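PDB 3DZD: transcriptional regulator (NtrC family) from Aquifex aeolicus, which probably activates sigma-54-dependent transcription as an AAA+ ATPase governed by a phosphorylatable receiver domain, captured here in its inactive state with ADP bound. Local coordinates for residues A[2-7]-A[46-51]; A[42-47]-A[71-76]; A[307-312]-A[337-342]. All coordinates share one frame; numbering follows the deposited sequence.

Contact 1. Residues A[2-7]-A[46-51]; sequences RVLVVD and PVIVLD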
loop_
_atom_site.group_PDB
_atom_site.type_symbol
_atom_site.label_atom_id
_atom_site.label_comp_id
_atom_site.label_asym_id
_atom_site.label_seq_id
_atom_site.Cartn_x
_atom_site.Cartn_y
_atom_site.Cartn_z
ATOM N N ARG A 2 7.838 -15.958 17.042
ATOM C CA ARG A 2 7.613 -16.326 18.436
ATOM C C ARG A 2 6.137 -16.463 18.795
ATOM O O ARG A 2 5.283 -15.792 18.222
ATOM C CB ARG A 2 8.279 -15.326 19.371
ATOM C CG ARG A 2 9.788 -15.381 19.346
ATOM C CD ARG A 2 10.356 -14.758 20.599
ATOM N NE ARG A 2 11.813 -14.678 20.581
ATOM C CZ ARG A 2 12.624 -15.730 20.630
ATOM N NH1 ARG A 2 12.127 -16.962 20.677
ATOM N NH2 ARG A 2 13.938 -15.552 20.618
ATOM N N VAL A 3 5.845 -17.347 19.745
ATOM C CA VAL A 3 4.483 -17.530 20.237
ATOM C C VAL A 3 4.513 -17.782 21.734
ATOM O O VAL A 3 5.146 -18.729 22.185
ATOM C CB VAL A 3 3.779 -18.723 19.550
ATOM C CG1 VAL A 3 2.370 -18.912 20.107
ATOM C CG2 VAL A 3 3.741 -18.522 18.040
ATOM N N LEU A 4 3.844 -16.933 22.507
ATOM C CA LEU A 4 3.786 -17.138 23.950
ATOM C C LEU A 4 2.509 -17.871 24.308
ATOM O O LEU A 4 1.416 -17.427 23.955
ATOM C CB LEU A 4 3.853 -15.808 24.715
ATOM C CG LEU A 4 3.617 -15.887 26.233
ATOM C CD1 LEU A 4 4.755 -16.617 26.945
ATOM C CD2 LEU A 4 3.414 -14.503 26.833
ATOM N N VAL A 5 2.658 -18.997 24.998
ATOM C CA VAL A 5 1.523 -19.804 25.430
ATOM C C VAL A 5 1.327 -19.675 26.934
ATOM O O VAL A 5 2.177 -20.109 27.717
ATOM C CB VAL A 5 1.708 -21.291 25.075
ATOM C CG1 VAL A 5 0.483 -22.084 25.503
ATOM C CG2 VAL A 5 1.941 -21.459 23.584
ATOM N N VAL A 6 0.211 -19.061 27.322
ATOM C CA VAL A 6 -0.125 -18.848 28.727
ATOM C C VAL A 6 -1.251 -19.784 29.176
ATOM O O VAL A 6 -2.392 -19.649 28.725
ATOM C CB VAL A 6 -0.578 -17.401 28.973
ATOM C CG1 VAL A 6 -0.728 -17.146 30.457
ATOM C CG2 VAL A 6 0.413 -16.426 28.359
ATOM N N ASP A 7 -0.935 -20.722 30.068
ATOM C CA ASP A 7 -1.926 -21.692 30.530
ATOM C C ASP A 7 -1.502 -22.413 31.805
ATOM O O ASP A 7 -0.316 -22.612 32.062
ATOM C CB ASP A 7 -2.247 -22.718 29.431
ATOM C CG ASP A 7 -3.578 -23.441 29.664
ATOM O OD1 ASP A 7 -4.503 -23.286 28.842
ATOM O OD2 ASP A 7 -3.708 -24.167 30.666
ATOM N N PRO A 46 4.628 -11.746 18.638
ATOM C CA PRO A 46 3.594 -11.385 17.663
ATOM C C PRO A 46 2.260 -12.030 18.025
ATOM O O PRO A 46 1.205 -11.409 17.873
ATOM C CB PRO A 46 4.117 -11.987 16.354
ATOM C CG PRO A 46 5.579 -12.112 16.542
ATOM C CD PRO A 46 5.807 -12.359 18.003
ATOM N N VAL A 47 2.310 -13.272 18.498
ATOM C CA VAL A 47 1.094 -14.008 18.826
ATOM C C VAL A 47 1.130 -14.531 20.258
ATOM O O VAL A 47 2.108 -15.137 20.689
ATOM C CB VAL A 47 0.882 -15.196 17.869
ATOM C CG1 VAL A 47 -0.278 -16.059 18.336
ATOM C CG2 VAL A 47 0.675 -14.700 16.437
ATOM N N ILE A 48 0.053 -14.291 20.990
ATOM C CA ILE A 48 -0.067 -14.780 22.346
ATOM C C ILE A 48 -1.314 -15.621 22.453
ATOM O O ILE A 48 -2.384 -15.211 21.997
ATOM C CB ILE A 48 -0.162 -13.636 23.345
ATOM C CG1 ILE A 48 1.136 -12.825 23.334
ATOM C CG2 ILE A 48 -0.452 -14.174 24.732
ATOM C CD1 ILE A 48 1.044 -11.515 24.077
ATOM N N VAL A 49 -1.159 -16.805 23.047
ATOM C CA VAL A 49 -2.244 -17.752 23.237
ATOM C C VAL A 49 -2.561 -17.775 24.716
ATOM O O VAL A 49 -1.746 -18.228 25.529
ATOM C CB VAL A 49 -1.837 -19.178 22.806
ATOM C CG1 VAL A 49 -2.919 -20.187 23.192
ATOM C CG2 VAL A 49 -1.542 -19.235 21.316
ATOM N N LEU A 50 -3.747 -17.292 25.067
ATOM C CA LEU A 50 -4.081 -17.038 26.462
ATOM C C LEU A 50 -5.301 -17.822 26.934
ATOM O O LEU A 50 -6.337 -17.836 26.271
ATOM C CB LEU A 50 -4.321 -15.546 26.661
ATOM C CG LEU A 50 -4.941 -15.097 27.984
ATOM C CD1 LEU A 50 -3.928 -15.158 29.129
ATOM C CD2 LEU A 50 -5.482 -13.688 27.815
ATOM N N ASP A 51 -5.175 -18.474 28.082
ATOM C CA ASP A 51 -6.319 -19.158 28.671
ATOM C C ASP A 51 -7.217 -18.153 29.393
ATOM O O ASP A 51 -6.734 -17.293 30.128
ATOM C CB ASP A 51 -5.881 -20.284 29.618
ATOM C CG ASP A 51 -6.986 -21.307 29.851
ATOM O OD1 ASP A 51 -8.126 -20.897 30.154
ATOM O OD2 ASP A 51 -6.726 -22.521 29.726
#
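Val3, Val5, Val47 and Val49 point to one face of a pair of parallel strands, Leu4, Val6, Ile48 and Leu50 to the other. On the valine face Val3 and Val49 meet at a slant: CG1 of Val3, anti to its backbone N, lies 4.1 Å from CG2 of Val49. These compact beta-branched side chains suit extended backbone; Val3 and Val5 pack on helix 10-22, Val3 and Val47 on helix 105-119. On the second face Val6 and Leu50 run alongside each other in the same direction, with Val6 CG1 4.0 Å from Leu50 CD1; the longer Leu50 continues to Phe62 and Ile63 of helix 62-69. Two backbone hydrogen bonds are nearly straight, Val49 N to Leu4 O and Val6 N to Val49 O, both 2.8 Å, whereas the outer two are more bent. At the C-terminal ends Asp7 and Asp51 each set CG anti to the backbone N (chi1 -160°), and the carboxylates meet, planes 67° apart, Asp7 OD1 within 2.5 Å of Asp51 OD2. Such crowding would be expected to raise one pKa, and the salt bridge from Lys101 to Asp51 OD2 should ease it. Asp7 OD2 accepts from Glu9 N, and Asp51 OD1 from Trp53 N, which fixes both groups. Two neighbouring central strands ending in acids characterise the CheY-like receiver fold, whose aspartate at the Asp51 position is usually the phosphoacceptor.

Contact 2. Residues A[42-47]-A[71-76]; sequences ELFFPV and PDSVVI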
loop_
_atom_site.group_PDB
_atom_site.type_symbol
_atom_site.label_atom_id
_atom_site.label_comp_id
_atom_site.label_asym_id
_atom_site.label_seq_id
_atom_site.Cartn_x
_atom_site.Cartn_y
_atom_site.Cartn_z
ATOM N N GLU A 42 9.448 -8.117 28.557
ATOM C CA GLU A 42 10.833 -8.462 28.287
ATOM C C GLU A 42 11.076 -8.655 26.790
ATOM O O GLU A 42 12.110 -8.246 26.254
ATOM C CB GLU A 42 11.168 -9.748 29.045
ATOM C CG GLU A 42 12.628 -10.160 29.046
ATOM C CD GLU A 42 12.848 -11.469 29.792
ATOM O OE1 GLU A 42 12.076 -12.428 29.565
ATOM O OE2 GLU A 42 13.791 -11.537 30.607
ATOM N N LEU A 43 10.110 -9.272 26.116
ATOM C CA LEU A 43 10.283 -9.664 24.727
ATOM C C LEU A 43 8.958 -9.599 23.965
ATOM O O LEU A 43 7.887 -9.821 24.532
ATOM C CB LEU A 43 10.898 -11.064 24.665
ATOM C CG LEU A 43 10.723 -11.935 23.419
ATOM C CD1 LEU A 43 11.425 -11.331 22.205
ATOM C CD2 LEU A 43 11.246 -13.337 23.698
ATOM N N PHE A 44 9.028 -9.266 22.683
ATOM C CA PHE A 44 7.815 -9.126 21.890
ATOM C C PHE A 44 7.374 -10.429 21.223
ATOM O O PHE A 44 8.114 -11.014 20.431
ATOM C CB PHE A 44 7.968 -8.038 20.828
ATOM C CG PHE A 44 6.771 -7.915 19.933
ATOM C CD1 PHE A 44 5.604 -7.337 20.398
ATOM C CD2 PHE A 44 6.800 -8.413 18.643
ATOM C CE1 PHE A 44 4.500 -7.236 19.592
ATOM C CE2 PHE A 44 5.692 -8.316 17.830
ATOM C CZ PHE A 44 4.539 -7.724 18.305
ATOM N N PHE A 45 6.164 -10.875 21.557
ATOM C CA PHE A 45 5.549 -12.016 20.885
ATOM C C PHE A 45 4.467 -11.510 19.949
ATOM O O PHE A 45 3.502 -10.909 20.401
ATOM C CB PHE A 45 4.915 -12.971 21.895
ATOM C CG PHE A 45 5.887 -13.551 22.879
ATOM C CD1 PHE A 45 6.639 -14.669 22.554
ATOM C CD2 PHE A 45 6.036 -12.990 24.137
ATOM C CE1 PHE A 45 7.529 -15.210 23.461
ATOM C CE2 PHE A 45 6.925 -13.524 25.052
ATOM C CZ PHE A 45 7.671 -14.637 24.713
ATOM N N PRO A 46 4.628 -11.746 18.638
ATOM C CA PRO A 46 3.594 -11.385 17.663
ATOM C C PRO A 46 2.260 -12.030 18.025
ATOM O O PRO A 46 1.205 -11.409 17.873
ATOM C CB PRO A 46 4.117 -11.987 16.354
ATOM C CG PRO A 46 5.579 -12.112 16.542
ATOM C CD PRO A 46 5.807 -12.359 18.003
ATOM N N VAL A 47 2.310 -13.272 18.498
ATOM C CA VAL A 47 1.094 -14.008 18.826
ATOM C C VAL A 47 1.130 -14.531 20.258
ATOM O O VAL A 47 2.108 -15.137 20.689
ATOM C CB VAL A 47 0.882 -15.196 17.869
ATOM C CG1 VAL A 47 -0.278 -16.059 18.336
ATOM C CG2 VAL A 47 0.675 -14.700 16.437
ATOM N N PRO A 71 0.903 -3.813 22.235
ATOM C CA PRO A 71 -0.284 -3.456 21.448
ATOM C C PRO A 71 -0.345 -4.161 20.099
ATOM O O PRO A 71 -1.432 -4.317 19.543
ATOM C CB PRO A 71 -0.118 -1.948 21.228
ATOM C CG PRO A 71 0.886 -1.506 22.234
ATOM C CD PRO A 71 1.801 -2.662 22.417
ATOM N N ASP A 72 0.806 -4.572 19.580
ATOM C CA ASP A 72 0.860 -5.234 18.285
ATOM C C ASP A 72 0.630 -6.744 18.388
ATOM O O ASP A 72 0.410 -7.412 17.378
ATOM C CB ASP A 72 2.194 -4.946 17.595
ATOM C CG ASP A 72 2.350 -3.483 17.212
ATOM O OD1 ASP A 72 1.529 -2.975 16.417
ATOM O OD2 ASP A 72 3.305 -2.845 17.703
ATOM N N SER A 73 0.686 -7.286 19.600
ATOM C CA SER A 73 0.433 -8.712 19.778
ATOM C C SER A 73 -0.997 -9.078 19.387
ATOM O O SER A 73 -1.950 -8.386 19.750
ATOM C CB SER A 73 0.695 -9.145 21.213
ATOM O OG SER A 73 2.082 -9.230 21.464
ATOM N N VAL A 74 -1.125 -10.166 18.631
ATOM C CA VAL A 74 -2.415 -10.725 18.271
ATOM C C VAL A 74 -2.714 -11.839 19.263
ATOM O O VAL A 74 -1.883 -12.718 19.483
ATOM C CB VAL A 74 -2.382 -11.288 16.827
ATOM C CG1 VAL A 74 -3.686 -11.995 16.479
ATOM C CG2 VAL A 74 -2.083 -10.174 15.837
ATOM N N VAL A 75 -3.897 -11.803 19.861
ATOM C CA VAL A 75 -4.230 -12.729 20.933
ATOM C C VAL A 75 -5.269 -13.770 20.532
ATOM O O VAL A 75 -6.295 -13.449 19.942
ATOM C CB VAL A 75 -4.739 -11.989 22.183
ATOM C CG1 VAL A 75 -5.005 -12.976 23.311
ATOM C CG2 VAL A 75 -3.734 -10.936 22.617
ATOM N N ILE A 76 -4.979 -15.021 20.863
ATOM C CA ILE A 76 -5.932 -16.100 20.724
ATOM C C ILE A 76 -6.243 -16.624 22.116
ATOM O O ILE A 76 -5.336 -17.009 22.853
ATOM C CB ILE A 76 -5.342 -17.251 19.908
ATOM C CG1 ILE A 76 -4.843 -16.739 18.551
ATOM C CG2 ILE A 76 -6.366 -18.359 19.755
ATOM C CD1 ILE A 76 -3.790 -17.635 17.907
#
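The contact joins the N-terminal ends of the two strands of a beta-alpha-beta unit, where the chain, having left strand 47-51 and passed through helix 62-69, starts strand 74-79 parallel to the first. Val47 pairs with Val74, and just before it Pro46 O takes the N-H of Val74 at 2.7 Å, a nearly straight bond (174°) lying in the carbonyl plane. Proline has no N-H to give, but its carbonyl can still accept. One residue earlier, Ser73 OG donates to Phe45 O along the C=O axis at a very short 2.4 Å; chi1 of -76° sets the hydroxyl anti to its carbonyl carbon. Ser73 OG is also hydrogen-bonded to Ser70 OG. The tip of the Phe44 ring reaches this corner obliquely, CZ 3.7 Å from Asp72 CB and CE1 3.7 Å from Ser73 OG, its plane steeply inclined to the Asp72 carboxylate. Further along the strands, Val47 CG1 meets Ile76 CD1 at 3.9 Å, both side chains also touching Ala115 of helix 105-119. The carbonyls of Phe45 and Pro46 are satisfied by a side-chain hydroxyl and then a backbone amide, so a small serine takes over the polar pairing before strand bonding begins.

Contact 3. Residues A[307-312]-A[337-342]; sequences DVILLA and YLMKQE. With ADP (adenosine-5'-diphosphate), chain C.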
loop_
_atom_site.group_PDB
_atom_site.type_symbol
_atom_site.label_atom_id
_atom_site.label_comp_id
_atom_site.label_asym_id
_atom_site.label_seq_id
_atom_site.Cartn_x
_atom_site.Cartn_y
_atom_site.Cartn_z
ATOM N N ASP A 307 0.504 33.006 -2.529
ATOM C CA ASP A 307 0.661 31.570 -2.411
ATOM C C ASP A 307 1.841 31.126 -3.269
ATOM O O ASP A 307 2.471 30.121 -2.976
ATOM C CB ASP A 307 -0.603 30.832 -2.854
ATOM C CG ASP A 307 -1.656 30.752 -1.761
ATOM O OD1 ASP A 307 -1.396 31.201 -0.621
ATOM O OD2 ASP A 307 -2.754 30.232 -2.053
ATOM N N VAL A 308 2.136 31.876 -4.328
ATOM C CA VAL A 308 3.229 31.507 -5.227
ATOM C C VAL A 308 4.556 31.456 -4.464
ATOM O O VAL A 308 5.388 30.576 -4.702
ATOM C CB VAL A 308 3.316 32.442 -6.461
ATOM C CG1 VAL A 308 3.257 33.890 -6.041
ATOM C CG2 VAL A 308 4.578 32.177 -7.248
ATOM N N ILE A 309 4.737 32.386 -3.534
ATOM C CA ILE A 309 5.914 32.390 -2.675
ATOM C C ILE A 309 5.882 31.269 -1.642
ATOM O O ILE A 309 6.899 30.615 -1.398
ATOM C CB ILE A 309 6.046 33.697 -1.918
ATOM C CG1 ILE A 309 6.043 34.882 -2.889
ATOM C CG2 ILE A 309 7.308 33.673 -1.085
ATOM C CD1 ILE A 309 6.899 34.659 -4.107
ATOM N N LEU A 310 4.722 31.052 -1.031
ATOM C CA LEU A 310 4.570 29.982 -0.049
ATOM C C LEU A 310 4.958 28.658 -0.672
ATOM O O LEU A 310 5.706 27.878 -0.086
ATOM C CB LEU A 310 3.127 29.900 0.471
ATOM C CG LEU A 310 2.663 31.057 1.360
ATOM C CD1 LEU A 310 1.300 30.763 1.967
ATOM C CD2 LEU A 310 3.680 31.318 2.457
ATOM N N LEU A 311 4.447 28.425 -1.871
ATOM C CA LEU A 311 4.685 27.192 -2.579
ATOM C C LEU A 311 6.161 27.063 -2.963
ATOM O O LEU A 311 6.756 25.981 -2.836
ATOM C CB LEU A 311 3.782 27.124 -3.810
ATOM C CG LEU A 311 2.321 26.819 -3.471
ATOM C CD1 LEU A 311 1.366 27.198 -4.597
ATOM C CD2 LEU A 311 2.180 25.338 -3.101
ATOM N N ALA A 312 6.746 28.166 -3.426
ATOM C CA ALA A 312 8.148 28.171 -3.819
ATOM C C ALA A 312 9.037 27.780 -2.642
ATOM O O ALA A 312 9.968 26.986 -2.786
ATOM C CB ALA A 312 8.556 29.544 -4.363
ATOM N N TYR A 337 10.256 38.179 -8.998
ATOM C CA TYR A 337 10.193 37.519 -10.296
ATOM C C TYR A 337 9.039 36.523 -10.402
ATOM O O TYR A 337 8.344 36.490 -11.416
ATOM C CB TYR A 337 11.512 36.810 -10.592
ATOM C CG TYR A 337 11.483 35.927 -11.824
ATOM C CD1 TYR A 337 11.831 36.434 -13.074
ATOM C CD2 TYR A 337 11.118 34.588 -11.741
ATOM C CE1 TYR A 337 11.814 35.633 -14.206
ATOM C CE2 TYR A 337 11.096 33.777 -12.873
ATOM C CZ TYR A 337 11.448 34.311 -14.099
ATOM O OH TYR A 337 11.424 33.527 -15.228
ATOM N N LEU A 338 8.854 35.704 -9.370
ATOM C CA LEU A 338 7.786 34.702 -9.359
ATOM C C LEU A 338 6.409 35.371 -9.472
ATOM O O LEU A 338 5.540 34.923 -10.227
ATOM C CB LEU A 338 7.857 33.857 -8.088
ATOM C CG LEU A 338 9.097 32.976 -7.863
ATOM C CD1 LEU A 338 9.090 32.370 -6.475
ATOM C CD2 LEU A 338 9.196 31.876 -8.908
HETATM N N MSE A 339 6.232 36.464 -8.735
HETATM C CA MSE A 339 4.962 37.174 -8.679
HETATM C C MSE A 339 4.584 37.808 -10.013
HETATM O O MSE A 339 3.437 38.216 -10.216
HETATM C CB MSE A 339 5.018 38.238 -7.591
HETATM C CG MSE A 339 5.118 37.662 -6.201
HETATM SE SE MSE A 339 3.373 37.091 -5.580
HETATM C CE MSE A 339 2.549 38.855 -5.456
ATOM N N LYS A 340 5.544 37.883 -10.927
ATOM C CA LYS A 340 5.295 38.516 -12.211
ATOM C C LYS A 340 4.984 37.495 -13.290
ATOM O O LYS A 340 4.712 37.853 -14.430
ATOM C CB LYS A 340 6.487 39.387 -12.616
ATOM C CG LYS A 340 6.627 40.655 -11.786
ATOM C CD LYS A 340 8.089 41.090 -11.661
ATOM C CE LYS A 340 8.658 41.578 -12.978
ATOM N NZ LYS A 340 10.124 41.846 -12.872
ATOM N N GLN A 341 5.013 36.218 -12.928
ATOM C CA GLN A 341 4.773 35.164 -13.908
ATOM C C GLN A 341 3.287 34.822 -14.029
ATOM O O GLN A 341 2.518 35.005 -13.092
ATOM C CB GLN A 341 5.607 33.912 -13.587
ATOM C CG GLN A 341 7.101 34.203 -13.468
ATOM C CD GLN A 341 7.655 34.945 -14.683
ATOM O OE1 GLN A 341 7.656 34.412 -15.799
ATOM N NE2 GLN A 341 8.140 36.175 -14.468
ATOM N N GLU A 342 2.906 34.324 -15.200
ATOM C CA GLU A 342 1.545 33.886 -15.464
ATOM C C GLU A 342 1.245 32.477 -14.946
ATOM O O GLU A 342 0.138 32.216 -14.479
ATOM C CB GLU A 342 1.266 33.951 -16.961
ATOM C CG GLU A 342 1.059 35.365 -17.436
ATOM C CD GLU A 342 -0.238 35.922 -16.914
ATOM O OE1 GLU A 342 -1.263 35.216 -17.059
ATOM O OE2 GLU A 342 -0.233 37.048 -16.359
HETATM P PB ADP C . -3.620 18.549 -11.227
HETATM O O1B ADP C . -4.024 17.325 -10.430
HETATM O O2B ADP C . -3.454 18.306 -12.711
HETATM O O3B ADP C . -4.455 19.764 -10.958
HETATM P PA ADP C . -1.176 18.185 -9.706
HETATM O O1A ADP C . -1.577 18.430 -8.278
HETATM O O2A ADP C . -1.068 16.745 -10.165
HETATM O O3A ADP C . -2.166 19.023 -10.680
HETATM O "O5'" ADP C . 0.251 18.884 -9.964
HETATM C "C5'" ADP C . 0.833 19.732 -8.982
HETATM C "C4'" ADP C . 2.138 19.175 -8.448
HETATM O "O4'" ADP C . 2.514 20.029 -7.374
HETATM C "C3'" ADP C . 1.915 17.830 -7.789
HETATM O "O3'" ADP C . 3.178 17.171 -7.652
HETATM C "C2'" ADP C . 1.443 18.139 -6.392
HETATM O "O2'" ADP C . 2.084 17.196 -5.529
HETATM C "C1'" ADP C . 2.023 19.512 -6.127
HETATM N N9 ADP C . 1.005 20.447 -5.604
HETATM C C8 ADP C . -0.037 20.938 -6.301
HETATM N N7 ADP C . -0.769 21.792 -5.561
HETATM C C5 ADP C . -0.187 21.861 -4.352
HETATM C C6 ADP C . -0.466 22.578 -3.089
HETATM N N6 ADP C . -1.534 23.414 -2.986
HETATM N N1 ADP C . 0.380 22.380 -2.062
HETATM C C2 ADP C . 1.440 21.557 -2.173
HETATM N N3 ADP C . 1.752 20.866 -3.283
HETATM C C4 ADP C . 0.985 20.978 -4.386
#
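The Tyr337 ring carries Gln341 NE2 on one face, 3.7 Å above its plane and offset toward the rim. The amide is held there by a hydrogen bond from Gln341 NE2 to Tyr337 O of 3.1 Å, in which the donor stands 25° out of the carbonyl plane while the oxygen lies close to the plane of the amide. Tyr337 O also accepts from Lys340 N, so one carbonyl receives two donors. The other flat group, the adenine of ADP, is met from helix 307-322 by Leu311: CD2 stands over the base at ADP N1, 3.6 Å away, an apolar methyl suited to packing on the flat ring. The contact between the segments is wholly apolar. Leu338, pointing toward the other helix, packs against three side chains of helix 307-322: its CB lies 3.8 Å from Val308 CG2, and its CD1 is 4.0 Å from Ile309 CD1 and 3.6 Å from Ala312 CB, where the bare methyl of alanine permits close approach. Val308 sets CG1 in the crowded position between its backbone N and carbonyl carbon (chi1 48°), which brings it to a tight 3.2 Å from the selenium SE of Met339, a selenomethionine whose chain is bent at chi2 and chi3. Ile309 CD1 meets Met339 CG at 4.1 Å, the two chains lying roughly perpendicular. Leu350 of helix 346-359 touches both Leu311 and Leu338, Ile354 packs on Ala312, and Trp343 touches Val308; helices 307-322, 332-339 and 346-359 thus enclose a common apolar core in the AAA+ lid domain, with the nucleotide beside helices 307-322 and 346-359.

How the contacts relate
From the N terminus, contact 1 comes first: pairing strand 2-6 with strand 47-51, it closes a loop that holds helix 10-22, edge strand 26-30 and helix 33-42. Contact 2 shares Pro46 and Val47 with it; its own loop, through helix 62-69, begins on the stretch where the first ends and closes on strand 74-79. The two loops are therefore consecutive, neither nesting in the other, and strand 47-51 becomes the middle strand of three neighbours in the receiver sheet. Contact 3 follows much later in series, joining two helices of the lid beside the nucleotide. Its centre lies about 52 Å from that of contact 2, on the opposite side of the chain's centre.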